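Long-range contacts in fat acid-binding protein (Eubacterium ventriosum, PDB 3NYI), which probably binds fatty acids, here holding one stearic acid, and belongs to the DegV family: residues I164-G169 with P195-K200; Y242-E247 with G281-G286. All coordinates share one frame; numbering follows the deposited sequence.

Contact 1: residues I164-G169 with P195-K200. With STE (stearic acid), chain C.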
loop_
_atom_site.group_PDB
_atom_site.type_symbol
_atom_site.label_atom_id
_atom_site.label_comp_id
_atom_site.label_asym_id
_atom_site.label_seq_id
_atom_site.Cartn_x
_atom_site.Cartn_y
_atom_site.Cartn_z
ATOM N N ILE A 164 -5.227 -7.419 2.493
ATOM C CA ILE A 164 -4.866 -6.758 3.737
ATOM C C ILE A 164 -5.962 -7.034 4.739
ATOM O O ILE A 164 -7.145 -6.916 4.417
ATOM C CB ILE A 164 -4.746 -5.202 3.616
ATOM C CG1 ILE A 164 -3.860 -4.796 2.445
ATOM C CG2 ILE A 164 -4.187 -4.637 4.932
ATOM C CD1 ILE A 164 -3.723 -3.252 2.272
ATOM N N PHE A 165 -5.569 -7.377 5.958
ATOM C CA PHE A 165 -6.503 -7.548 7.057
ATOM C C PHE A 165 -6.107 -6.555 8.133
ATOM O O PHE A 165 -4.981 -6.583 8.613
ATOM C CB PHE A 165 -6.393 -8.978 7.608
ATOM C CG PHE A 165 -6.661 -10.035 6.582
ATOM C CD1 PHE A 165 -7.962 -10.310 6.190
ATOM C CD2 PHE A 165 -5.615 -10.734 5.983
ATOM C CE1 PHE A 165 -8.228 -11.285 5.217
ATOM C CE2 PHE A 165 -5.870 -11.705 5.019
ATOM C CZ PHE A 165 -7.185 -11.977 4.636
ATOM N N PHE A 166 -7.010 -5.661 8.506
ATOM C CA PHE A 166 -6.595 -4.581 9.399
ATOM C C PHE A 166 -7.723 -3.953 10.168
ATOM O O PHE A 166 -8.903 -4.231 9.911
ATOM C CB PHE A 166 -5.804 -3.506 8.638
ATOM C CG PHE A 166 -6.614 -2.706 7.640
ATOM C CD1 PHE A 166 -6.919 -1.367 7.896
ATOM C CD2 PHE A 166 -7.021 -3.264 6.428
ATOM C CE1 PHE A 166 -7.640 -0.594 6.979
ATOM C CE2 PHE A 166 -7.745 -2.496 5.498
ATOM C CZ PHE A 166 -8.042 -1.152 5.774
ATOM N N THR A 167 -7.349 -3.109 11.126
ATOM C CA THR A 167 -8.328 -2.320 11.848
ATOM C C THR A 167 -7.827 -0.879 11.976
ATOM O O THR A 167 -6.673 -0.590 11.666
ATOM C CB THR A 167 -8.648 -2.946 13.223
ATOM O OG1 THR A 167 -9.817 -2.326 13.774
ATOM C CG2 THR A 167 -7.465 -2.807 14.188
ATOM N N VAL A 168 -8.712 0.023 12.388
ATOM C CA VAL A 168 -8.368 1.439 12.533
ATOM C C VAL A 168 -8.982 1.980 13.824
ATOM O O VAL A 168 -9.726 1.273 14.486
ATOM C CB VAL A 168 -8.872 2.245 11.339
ATOM C CG1 VAL A 168 -8.146 1.789 10.054
ATOM C CG2 VAL A 168 -10.394 2.089 11.194
ATOM N N GLY A 169 -8.670 3.222 14.189
ATOM C CA GLY A 169 -9.130 3.764 15.462
ATOM C C GLY A 169 -10.547 4.319 15.466
ATOM O O GLY A 169 -11.153 4.491 16.523
ATOM N N PRO A 195 -14.299 -1.097 12.687
ATOM C CA PRO A 195 -14.356 -2.197 11.718
ATOM C C PRO A 195 -13.096 -3.042 11.690
ATOM O O PRO A 195 -11.996 -2.564 11.975
ATOM C CB PRO A 195 -14.491 -1.461 10.387
ATOM C CG PRO A 195 -13.700 -0.173 10.610
ATOM C CD PRO A 195 -13.980 0.199 12.056
ATOM N N VAL A 196 -13.275 -4.323 11.378
ATOM C CA VAL A 196 -12.181 -5.124 10.877
ATOM C C VAL A 196 -12.380 -5.034 9.374
ATOM O O VAL A 196 -13.480 -5.289 8.874
ATOM C CB VAL A 196 -12.305 -6.594 11.296
ATOM C CG1 VAL A 196 -11.236 -7.433 10.596
ATOM C CG2 VAL A 196 -12.210 -6.736 12.816
ATOM N N ILE A 197 -11.330 -4.662 8.658
ATOM C CA ILE A 197 -11.459 -4.353 7.242
ATOM C C ILE A 197 -10.612 -5.305 6.411
ATOM O O ILE A 197 -9.523 -5.696 6.817
ATOM C CB ILE A 197 -11.017 -2.879 6.958
ATOM C CG1 ILE A 197 -11.822 -1.902 7.827
ATOM C CG2 ILE A 197 -11.147 -2.530 5.451
ATOM C CD1 ILE A 197 -11.329 -0.451 7.734
ATOM N N ILE A 198 -11.111 -5.660 5.232
ATOM C CA ILE A 198 -10.363 -6.492 4.317
ATOM C C ILE A 198 -10.185 -5.747 3.017
ATOM O O ILE A 198 -11.161 -5.261 2.455
ATOM C CB ILE A 198 -11.116 -7.815 3.993
ATOM C CG1 ILE A 198 -11.387 -8.609 5.267
ATOM C CG2 ILE A 198 -10.312 -8.632 2.982
ATOM C CD1 ILE A 198 -12.243 -9.865 5.051
HETATM N N MSE A 199 -8.950 -5.668 2.534
HETATM C CA MSE A 199 -8.718 -5.156 1.190
HETATM C C MSE A 199 -8.510 -6.309 0.232
HETATM O O MSE A 199 -7.625 -7.147 0.427
HETATM C CB MSE A 199 -7.508 -4.217 1.123
HETATM C CG MSE A 199 -7.313 -3.670 -0.279
HETATM SE SE MSE A 199 -5.908 -2.315 -0.454
HETATM C CE MSE A 199 -6.381 -1.746 -2.280
ATOM N N LYS A 200 -9.332 -6.360 -0.807
ATOM C CA LYS A 200 -9.159 -7.389 -1.810
ATOM C C LYS A 200 -9.771 -6.915 -3.098
ATOM O O LYS A 200 -10.732 -6.123 -3.095
ATOM C CB LYS A 200 -9.807 -8.704 -1.362
ATOM C CG LYS A 200 -11.306 -8.789 -1.585
ATOM C CD LYS A 200 -11.811 -10.207 -1.209
ATOM C CE LYS A 200 -13.311 -10.354 -1.423
ATOM N NZ LYS A 200 -13.798 -11.743 -1.083
HETATM C C1 STE C . -5.160 10.652 -3.581
HETATM O O1 STE C . -5.267 10.470 -4.755
HETATM O O2 STE C . -5.534 11.687 -3.112
HETATM C C2 STE C . -4.762 9.477 -2.659
HETATM C C3 STE C . -6.017 8.848 -2.003
HETATM C C4 STE C . -5.596 7.748 -0.998
HETATM C C5 STE C . -6.819 6.936 -0.513
HETATM C C6 STE C . -6.373 5.885 0.530
HETATM C C7 STE C . -7.591 5.123 1.111
HETATM C C8 STE C . -7.064 3.986 2.024
HETATM C C9 STE C . -8.229 3.195 2.661
HETATM C C10 STE C . -7.641 2.134 3.632
HETATM C C11 STE C . -7.094 0.969 2.805
HETATM C C12 STE C . -5.649 0.534 3.147
HETATM C C13 STE C . -5.184 0.879 4.570
HETATM C C14 STE C . -4.503 -0.397 5.134
HETATM C C15 STE C . -3.651 -0.071 6.383
HETATM C C16 STE C . -3.312 -1.397 7.108
HETATM C C17 STE C . -2.027 -2.006 6.508
HETATM C C18 STE C . -1.567 -3.237 7.324
#
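Phe166 and Ile197 form an antiparallel hydrogen-bonded pair in which each backbone N-H is spent on the other's carbonyl: Ile197 N reaches Phe166 O at 2.8 Å, and Phe166 N reaches Ile197 O at 3.0 Å. Ile164 and selenomethionine Met199 repeat the exchange, Met199 N reaching Ile164 O at 2.9 Å. Between these pairs, Phe165 and Ile198 bond through their backbones to Leu287 and Gly205 on the flanking strands, while their side chains lie side by side under helix 213-231. Near the strand end a side chain joins in. Thr167 OG1, anti to its backbone N (chi1 -167°), donates to Pro195 O at 2.8 Å, tilted 29° from the carbonyl plane.

On the other face of the sheet the Phe166 ring is sandwiched. Ile197 CB sits 3.5 Å above one face, offset toward the rim, in a CH-pi contact, and stearic acid C14 lies over the centre of the opposite face. An alanine at Phe166 would remove the ring and would probably leave a gap between Ile197 and the distal part of the tail (C13 to C16), which would then be free to shift. Beside it, Ile164 CD1 packs on Met199 SE at 3.6 Å, and Ile164 CG2 meets the tail end. With the backbone polarity largely settled within the sheet, this face can offer the fatty acid an apolar wall.

Contact 2: residues Y242-E247 with G281-G286. With STE (stearic acid), chain C.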
loop_
_atom_site.group_PDB
_atom_site.type_symbol
_atom_site.label_atom_id
_atom_site.label_comp_id
_atom_site.label_asym_id
_atom_site.label_seq_id
_atom_site.Cartn_x
_atom_site.Cartn_y
_atom_site.Cartn_z
ATOM N N TYR A 242 2.062 -0.968 10.543
ATOM C CA TYR A 242 1.692 -0.323 11.798
ATOM C C TYR A 242 1.623 1.191 11.635
ATOM O O TYR A 242 2.224 1.756 10.720
ATOM C CB TYR A 242 2.683 -0.677 12.911
ATOM C CG TYR A 242 4.118 -0.358 12.567
ATOM C CD1 TYR A 242 4.639 0.915 12.780
ATOM C CD2 TYR A 242 4.948 -1.323 12.012
ATOM C CE1 TYR A 242 5.948 1.213 12.462
ATOM C CE2 TYR A 242 6.259 -1.034 11.685
ATOM C CZ TYR A 242 6.754 0.234 11.911
ATOM O OH TYR A 242 8.060 0.524 11.589
ATOM N N GLY A 243 0.886 1.833 12.532
ATOM C CA GLY A 243 0.645 3.260 12.448
ATOM C C GLY A 243 1.520 4.029 13.415
ATOM O O GLY A 243 2.746 3.895 13.403
ATOM N N TYR A 244 0.882 4.823 14.264
ATOM C CA TYR A 244 1.596 5.759 15.123
ATOM C C TYR A 244 2.464 5.056 16.162
ATOM O O TYR A 244 3.597 5.464 16.429
ATOM C CB TYR A 244 0.590 6.679 15.811
ATOM C CG TYR A 244 1.214 7.691 16.744
ATOM C CD1 TYR A 244 1.993 8.728 16.248
ATOM C CD2 TYR A 244 1.000 7.622 18.112
ATOM C CE1 TYR A 244 2.556 9.668 17.088
ATOM C CE2 TYR A 244 1.560 8.559 18.968
ATOM C CZ TYR A 244 2.335 9.580 18.446
ATOM O OH TYR A 244 2.898 10.513 19.283
ATOM N N ASP A 245 1.925 3.992 16.745
ATOM C CA ASP A 245 2.591 3.303 17.844
ATOM C C ASP A 245 3.450 2.146 17.342
ATOM O O ASP A 245 2.945 1.051 17.104
ATOM C CB ASP A 245 1.551 2.796 18.840
ATOM C CG ASP A 245 2.174 2.163 20.074
ATOM O OD1 ASP A 245 3.376 1.826 20.051
ATOM O OD2 ASP A 245 1.445 1.999 21.071
ATOM N N LYS A 246 4.749 2.399 17.198
ATOM C CA LYS A 246 5.690 1.391 16.718
ATOM C C LYS A 246 5.786 0.165 17.632
ATOM O O LYS A 246 5.916 -0.960 17.149
ATOM C CB LYS A 246 7.073 2.007 16.505
ATOM C CG LYS A 246 7.071 3.157 15.511
ATOM C CD LYS A 246 8.477 3.504 15.047
ATOM C CE LYS A 246 8.461 4.654 14.039
ATOM N NZ LYS A 246 8.014 5.944 14.646
ATOM N N GLU A 247 5.719 0.388 18.945
ATOM C CA GLU A 247 5.827 -0.697 19.919
ATOM C C GLU A 247 4.687 -1.684 19.765
ATOM O O GLU A 247 4.881 -2.903 19.854
ATOM C CB GLU A 247 5.814 -0.160 21.352
ATOM C CG GLU A 247 6.831 0.914 21.630
ATOM C CD GLU A 247 8.192 0.574 21.076
ATOM O OE1 GLU A 247 8.590 -0.610 21.155
ATOM O OE2 GLU A 247 8.865 1.494 20.564
ATOM N N GLY A 281 -6.708 7.497 9.673
ATOM C CA GLY A 281 -6.384 8.031 10.976
ATOM C C GLY A 281 -5.029 7.497 11.389
ATOM O O GLY A 281 -4.458 6.656 10.699
ATOM N N PRO A 282 -4.508 7.965 12.531
ATOM C CA PRO A 282 -3.149 7.591 12.927
ATOM C C PRO A 282 -3.043 6.207 13.572
ATOM O O PRO A 282 -1.931 5.831 13.944
ATOM C CB PRO A 282 -2.775 8.658 13.982
ATOM C CG PRO A 282 -4.054 9.394 14.313
ATOM C CD PRO A 282 -5.189 8.759 13.569
ATOM N N TYR A 283 -4.136 5.454 13.697
ATOM C CA TYR A 283 -4.042 4.158 14.393
ATOM C C TYR A 283 -4.371 2.893 13.585
ATOM O O TYR A 283 -4.975 1.969 14.122
ATOM C CB TYR A 283 -4.882 4.188 15.670
ATOM C CG TYR A 283 -4.575 5.405 16.509
ATOM C CD1 TYR A 283 -3.320 5.576 17.075
ATOM C CD2 TYR A 283 -5.528 6.395 16.708
ATOM C CE1 TYR A 283 -3.025 6.698 17.829
ATOM C CE2 TYR A 283 -5.244 7.518 17.464
ATOM C CZ TYR A 283 -3.993 7.662 18.022
ATOM O OH TYR A 283 -3.710 8.779 18.773
ATOM N N PRO A 284 -3.941 2.822 12.313
ATOM C CA PRO A 284 -4.194 1.568 11.592
ATOM C C PRO A 284 -3.200 0.490 12.015
ATOM O O PRO A 284 -2.071 0.820 12.371
ATOM C CB PRO A 284 -3.923 1.940 10.134
ATOM C CG PRO A 284 -2.984 3.144 10.196
ATOM C CD PRO A 284 -2.988 3.690 11.604
ATOM N N ILE A 285 -3.609 -0.774 11.977
ATOM C CA ILE A 285 -2.676 -1.862 12.252
ATOM C C ILE A 285 -3.210 -3.132 11.608
ATOM O O ILE A 285 -4.410 -3.373 11.597
ATOM C CB ILE A 285 -2.460 -2.064 13.762
ATOM C CG1 ILE A 285 -1.387 -3.132 14.011
ATOM C CG2 ILE A 285 -3.775 -2.398 14.469
ATOM C CD1 ILE A 285 -0.756 -3.056 15.395
ATOM N N GLY A 286 -2.327 -3.922 11.022
ATOM C CA GLY A 286 -2.804 -5.079 10.288
ATOM C C GLY A 286 -1.696 -5.818 9.596
ATOM O O GLY A 286 -0.517 -5.591 9.866
HETATM C C1 STE C . -5.160 10.652 -3.581
HETATM O O1 STE C . -5.267 10.470 -4.755
HETATM O O2 STE C . -5.534 11.687 -3.112
HETATM C C2 STE C . -4.762 9.477 -2.659
HETATM C C3 STE C . -6.017 8.848 -2.003
HETATM C C4 STE C . -5.596 7.748 -0.998
HETATM C C5 STE C . -6.819 6.936 -0.513
HETATM C C6 STE C . -6.373 5.885 0.530
HETATM C C7 STE C . -7.591 5.123 1.111
HETATM C C8 STE C . -7.064 3.986 2.024
HETATM C C9 STE C . -8.229 3.195 2.661
HETATM C C10 STE C . -7.641 2.134 3.632
HETATM C C11 STE C . -7.094 0.969 2.805
HETATM C C12 STE C . -5.649 0.534 3.147
HETATM C C13 STE C . -5.184 0.879 4.570
HETATM C C14 STE C . -4.503 -0.397 5.134
HETATM C C15 STE C . -3.651 -0.071 6.383
HETATM C C16 STE C . -3.312 -1.397 7.108
HETATM C C17 STE C . -2.027 -2.006 6.508
HETATM C C18 STE C . -1.567 -3.237 7.324
#
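Tyr244 N donates to Pro282 O at 3.0 Å, approaching almost in line with the carbonyl bond (C=O...N 168°), although the N-H...O angle is bent, 145°. This bond pins the loop that leaves strand 236-242 to the loop that leads into strand 285-291. Next to it Gly243 is pressed against the second loop, its CA 3.8 Å from Pro284 CD; a CB at Gly243 would collide with that CD and with Pro282 O. The tyrosines Tyr244 and Tyr283 run side by side, pointing the same way. CG of Tyr244 is anti to its backbone N (chi1 179°), which directs the ring alongside Tyr283. CE1 of Tyr283 lies 4.1 Å from both CB and CD2 of Tyr244. Val56 of helix 48-57 touches both tyrosines and Pro282, and Arg48 and Arg213 take up the carbonyls of Gly243 and Tyr283. At the far end, Gly286 C comes within 3.4 Å of stearic acid C18, where even a methyl side chain would be crowded. Beyond Tyr244 the chain enters helix 246-260 with Asp245 as its N-cap, OD1 accepting from Glu248 N: a strand-loop-helix connection at the end of two neighbouring antiparallel strands inside the sheet, closed by a helix N-cap.

Overall arrangement
The two contacts show how one sheet can be joined by different chemistry across its width. Contact 1 is buried and regular, pairing strands 163-167 and 194-200 through reciprocal backbone bonds. Contact 2 is partly buried and lies where strands 236-242 and 285-291 meet their loops, so a single backbone bond, glycines, prolines and tyrosines do the work. Strands 163-167 and 285-291 are neighbours, and the contacts meet there: Thr167 N lies 3.0 Å from Ile285 O, a probable hydrogen bond, and Phe166 CB packs on Gly286 CA. Both touch the stearic acid, contact 1 with apolar side chains, contact 2 with glycine backbone at the tail's end.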